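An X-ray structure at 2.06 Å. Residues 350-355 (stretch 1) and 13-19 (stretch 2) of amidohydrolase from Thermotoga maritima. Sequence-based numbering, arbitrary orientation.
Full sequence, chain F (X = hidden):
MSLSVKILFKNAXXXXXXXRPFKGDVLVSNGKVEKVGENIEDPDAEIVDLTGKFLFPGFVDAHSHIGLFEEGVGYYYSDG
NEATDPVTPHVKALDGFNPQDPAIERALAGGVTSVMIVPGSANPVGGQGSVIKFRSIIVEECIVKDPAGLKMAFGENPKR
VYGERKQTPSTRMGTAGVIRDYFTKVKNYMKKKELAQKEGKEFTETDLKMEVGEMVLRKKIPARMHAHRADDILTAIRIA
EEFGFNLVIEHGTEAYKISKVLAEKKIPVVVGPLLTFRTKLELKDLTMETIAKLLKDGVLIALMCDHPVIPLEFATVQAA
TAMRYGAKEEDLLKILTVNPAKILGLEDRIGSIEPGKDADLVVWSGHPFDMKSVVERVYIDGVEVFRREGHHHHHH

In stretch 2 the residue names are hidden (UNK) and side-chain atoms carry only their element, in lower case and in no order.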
ATOM      1  N   ILE F 350     -42.649 -25.054 -20.015  1.00 23.73           N
ATOM      2  CA  ILE F 350     -43.095 -23.854 -19.313  1.00 22.37           C
ATOM      3  C   ILE F 350     -43.389 -22.708 -20.271  1.00 21.63           C
ATOM      4  O   ILE F 350     -43.079 -22.793 -21.454  1.00 21.17           O
ATOM      5  CB  ILE F 350     -42.033 -23.365 -18.287  1.00 21.08           C
ATOM      6  CG1 ILE F 350     -40.689 -23.142 -18.995  1.00 21.20           C
ATOM      7  CG2 ILE F 350     -41.884 -24.353 -17.139  1.00 20.74           C
ATOM      8  CD1 ILE F 350     -39.600 -22.539 -18.100  1.00 20.00           C
ATOM      9  N   GLY F 351     -43.992 -21.648 -19.743  1.00 21.69           N
ATOM     10  CA  GLY F 351     -44.226 -20.418 -20.495  1.00 22.08           C
ATOM     11  C   GLY F 351     -45.505 -20.309 -21.324  1.00 22.37           C
ATOM     12  O   GLY F 351     -45.639 -19.362 -22.103  1.00 22.41           O
ATOM     13  N   SER F 352     -46.427 -21.270 -21.176  1.00 22.00           N
ATOM     14  CA  SER F 352     -47.748 -21.222 -21.837  1.00 21.79           C
ATOM     15  C   SER F 352     -48.772 -22.103 -21.136  1.00 21.48           C
ATOM     16  O   SER F 352     -48.410 -23.030 -20.391  1.00 21.40           O
ATOM     17  CB  SER F 352     -47.655 -21.629 -23.322  1.00 21.66           C
ATOM     18  OG  SER F 352     -47.314 -23.008 -23.479  1.00 23.00           O
ATOM     19  N   ILE F 353     -50.050 -21.818 -21.371  1.00 20.96           N
ATOM     20  CA  ILE F 353     -51.095 -22.699 -20.873  1.00 21.86           C
ATOM     21  C   ILE F 353     -51.550 -23.612 -22.002  1.00 22.71           C
ATOM     22  O   ILE F 353     -52.547 -23.343 -22.689  1.00 22.64           O
ATOM     23  CB  ILE F 353     -52.295 -21.961 -20.234  1.00 21.90           C
ATOM     24  CG1 ILE F 353     -51.812 -20.897 -19.237  1.00 22.98           C
ATOM     25  CG2 ILE F 353     -53.223 -22.979 -19.555  1.00 23.14           C
ATOM     26  CD1 ILE F 353     -52.918 -20.195 -18.459  1.00 21.29           C
ATOM     27  N   GLU F 354     -50.786 -24.677 -22.199  1.00 22.83           N
ATOM     28  CA  GLU F 354     -51.117 -25.687 -23.182  1.00 23.90           C
ATOM     29  C   GLU F 354     -51.125 -27.052 -22.513  1.00 23.47           C
ATOM     30  O   GLU F 354     -50.307 -27.299 -21.617  1.00 23.15           O
ATOM     31  CB  GLU F 354     -50.067 -25.698 -24.300  1.00 24.02           C
ATOM     32  CG  GLU F 354     -50.081 -24.472 -25.199  1.00 21.12           C
ATOM     33  CD  GLU F 354     -48.849 -24.388 -26.097  1.00 24.50           C
ATOM     34  OE1 GLU F 354     -48.129 -25.404 -26.226  1.00 20.77           O
ATOM     35  OE2 GLU F 354     -48.598 -23.300 -26.667  1.00 20.49           O
ATOM     36  N   PRO F 355     -52.005 -27.953 -22.974  1.00 22.80           N
ATOM     37  CA  PRO F 355     -51.950 -29.334 -22.508  1.00 23.03           C
ATOM     38  C   PRO F 355     -50.552 -29.924 -22.611  1.00 23.71           C
ATOM     39  O   PRO F 355     -49.855 -29.740 -23.616  1.00 24.22           O
ATOM     40  CB  PRO F 355     -52.915 -30.060 -23.456  1.00 23.08           C
ATOM     41  CG  PRO F 355     -53.909 -28.986 -23.813  1.00 21.05           C
ATOM     42  CD  PRO F 355     -53.056 -27.766 -23.994  1.00 23.11           C
ATOM     43  N   UNK F  13     -60.824 -15.754 -16.948  1.00 26.91           N
ATOM     44  CA  UNK F  13     -60.336 -15.323 -18.257  1.00 26.84           C
ATOM     45  C   UNK F  13     -58.940 -15.949 -18.357  1.00 26.86           C
ATOM     46  O   UNK F  13     -58.009 -15.566 -17.624  1.00 26.64           O
ATOM     47  c   UNK F  13     -59.757 -13.383 -19.792  1.00 24.22           C
ATOM     48  c   UNK F  13     -60.264 -13.795 -18.392  1.00 27.02           C
ATOM     49  o   UNK F  13     -61.560 -13.229 -18.156  1.00 25.29           O
ATOM     50  N   UNK F  14     -58.821 -16.936 -19.243  1.00 26.81           N
ATOM     51  CA  UNK F  14     -57.593 -17.712 -19.397  1.00 26.79           C
ATOM     52  C   UNK F  14     -56.740 -17.096 -20.498  1.00 26.43           C
ATOM     53  O   UNK F  14     -57.231 -16.855 -21.612  1.00 27.00           O
ATOM     54  c   UNK F  14     -58.781 -19.855 -18.656  1.00 23.65           C
ATOM     55  c   UNK F  14     -57.878 -19.231 -19.719  1.00 27.24           C
ATOM     56  c   UNK F  14     -56.564 -20.033 -19.827  1.00 23.86           C
ATOM     57  N   UNK F  15     -55.470 -16.849 -20.177  1.00 24.92           N
ATOM     58  CA  UNK F  15     -54.486 -16.349 -21.122  1.00 24.25           C
ATOM     59  C   UNK F  15     -53.450 -17.435 -21.434  1.00 23.83           C
ATOM     60  O   UNK F  15     -52.416 -17.519 -20.754  1.00 23.41           O
ATOM     61  c   UNK F  15     -54.116 -12.906 -21.714  1.00 24.22           C
ATOM     62  c   UNK F  15     -55.967 -11.426 -21.178  1.00 24.23           C
ATOM     63  c   UNK F  15     -53.793 -15.101 -20.541  1.00 23.83           C
ATOM     64  c   UNK F  15     -55.690 -13.518 -20.023  1.00 24.09           C
ATOM     65  c   UNK F  15     -54.818 -11.706 -21.930  1.00 25.90           C
ATOM     66  c   UNK F  15     -56.400 -12.328 -20.228  1.00 25.48           C
ATOM     67  c   UNK F  15     -54.552 -13.821 -20.768  1.00 24.96           C
ATOM     68  N   UNK F  16     -53.708 -18.272 -22.466  1.00 23.99           N
ATOM     69  CA  UNK F  16     -52.731 -19.306 -22.829  1.00 23.79           C
ATOM     70  C   UNK F  16     -51.396 -18.741 -23.335  1.00 24.13           C
ATOM     71  O   UNK F  16     -50.384 -19.456 -23.296  1.00 24.42           O
ATOM     72  c   UNK F  16     -54.897 -18.312 -23.344  1.00 24.49           C
ATOM     73  c   UNK F  16     -54.839 -19.690 -23.930  1.00 20.87           C
ATOM     74  c   UNK F  16     -53.417 -20.070 -23.972  1.00 23.72           C
ATOM     75  N   UNK F  17     -51.434 -17.492 -23.824  1.00 23.34           N
ATOM     76  CA  UNK F  17     -50.301 -16.734 -24.380  1.00 22.95           C
ATOM     77  C   UNK F  17     -50.013 -17.090 -25.816  1.00 23.25           C
ATOM     78  O   UNK F  17     -49.819 -16.209 -26.636  1.00 23.76           O
ATOM     79  c   UNK F  17     -49.106 -16.222 -22.153  1.00 22.79           C
ATOM     80  c   UNK F  17     -49.718 -14.829 -22.114  1.00 22.38           C
ATOM     81  c   UNK F  17     -47.793 -16.188 -24.319  1.00 23.35           C
ATOM     82  c   UNK F  17     -48.960 -16.834 -23.547  1.00 22.46           C
ATOM     83  N   UNK F  18     -49.992 -18.383 -26.117  1.00 23.48           N
ATOM     84  CA  UNK F  18     -49.699 -18.849 -27.461  1.00 23.82           C
ATOM     85  C   UNK F  18     -50.959 -18.911 -28.323  1.00 24.94           C
ATOM     86  O   UNK F  18     -50.908 -19.312 -29.483  1.00 26.21           O
ATOM     87  o   UNK F  18     -49.809 -21.085 -26.608  1.00 21.66           O
ATOM     88  c   UNK F  18     -47.591 -20.055 -26.772  1.00 21.32           C
ATOM     89  c   UNK F  18     -49.016 -20.200 -27.410  1.00 23.76           C
ATOM     90  N   UNK F  19     -52.088 -18.527 -27.738  1.00 24.29           N
ATOM     91  CA  UNK F  19     -53.330 -18.300 -28.473  1.00 24.18           C
ATOM     92  C   UNK F  19     -54.136 -17.289 -27.664  1.00 24.33           C
ATOM     93  O   UNK F  19     -53.786 -16.985 -26.516  1.00 23.43           O
ATOM     94  c   UNK F  19     -54.116 -19.598 -28.709  1.00 23.79           C
ATOM     95  o   UNK F  19     -54.432 -20.252 -27.499  1.00 22.47           O
TER

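Position 13 carries three side-chain atoms: one carbon bonded to CA, which bears one oxygen and one further carbon. A beta carbon forked into O and C is a threonine pattern, and the residue is Thr13. It lies in the strand that enters from earlier in the chain and stays out of reach of stretch 1.

Position 14 has three carbons and no heteroatom, one attached to CA and carrying the other two. Its CA-to-CB bond points toward stretch 1, and one of its two outer carbons lies 3.9 Å from Ile353 CD1, an apolar contact. This symmetric fork, with equal short arms, is valine. In Val14 chi1 is t (-178°), and the carbon nearest Ile353 is CG1.

At position 15 seven carbons are present, a single one followed by a closed ring of six. The CA-to-CB bond points away from stretch 1, and the side chain makes no contact with it; the backbone makes the approach instead, with O of position 15 lying 3.6 Å from Ile353 CD1. With no oxygen on the ring, the residue is phenylalanine rather than tyrosine, Phe15.

Position 16 shows three carbons, one of them bonded to the backbone N, so that the chain closes on itself. Its CB stands 4.3 Å from CB of Ile353, and its CA is 4.2 Å from CA of Ile353, the nearest CA approach between the stretches. The ring defines proline, here with C-gamma exo pucker and a phi of -65°. Pro16 has no N-H to donate; its carbonyl O accepts a hydrogen bond from Ile353 N.

Position 17 holds four carbons forked at the first, with one arm two carbons long. Although the CA-to-CB bond points toward stretch 1, the end of the side chain leads away, and the closest contact is a loose 4.4 Å from CB of position 17 to Gly351 O. The unequal fork is isoleucine, Ile17.

Position 18 repeats the pattern of one carbon bearing an oxygen and a carbon. The oxygen is 2.5 Å from OE2 of Glu354, and the methyl carbon is 3.8 Å from CB of Ser352. The residue is Thr18, with chi1 p (52°).

Position 19 has one carbon followed by one oxygen, the serine pattern. Ser19 makes no contact with stretch 1.

The contact joins residues at least 334 positions apart in sequence and buries 298 Å² in total. The touching parts run 105° apart. Its central polar link is the hydrogen bond from Ile353 N to Pro16 O, 3.1 Å long with a nearly straight N-H...O angle of 165°; the same carbonyl accepts a weak bond from Thr18 N at 3.0 Å. Beside this link, the Ile353 side chain packs against Val14 (CD1 to CG1, 3.9 Å) and Pro16 (CB to CB, 4.3 Å), and Ile353 has the largest covered area, 78 Å². A second hydrogen bond, from Thr18 OG1 to Glu354 OE2, is short at 2.5 Å. The extended Glu354 side chain (chi2 168°) brings its carboxylate nearer than its sideways CA-to-CB bond would suggest.

Stretch 2, residues 13-19: TVFPITS
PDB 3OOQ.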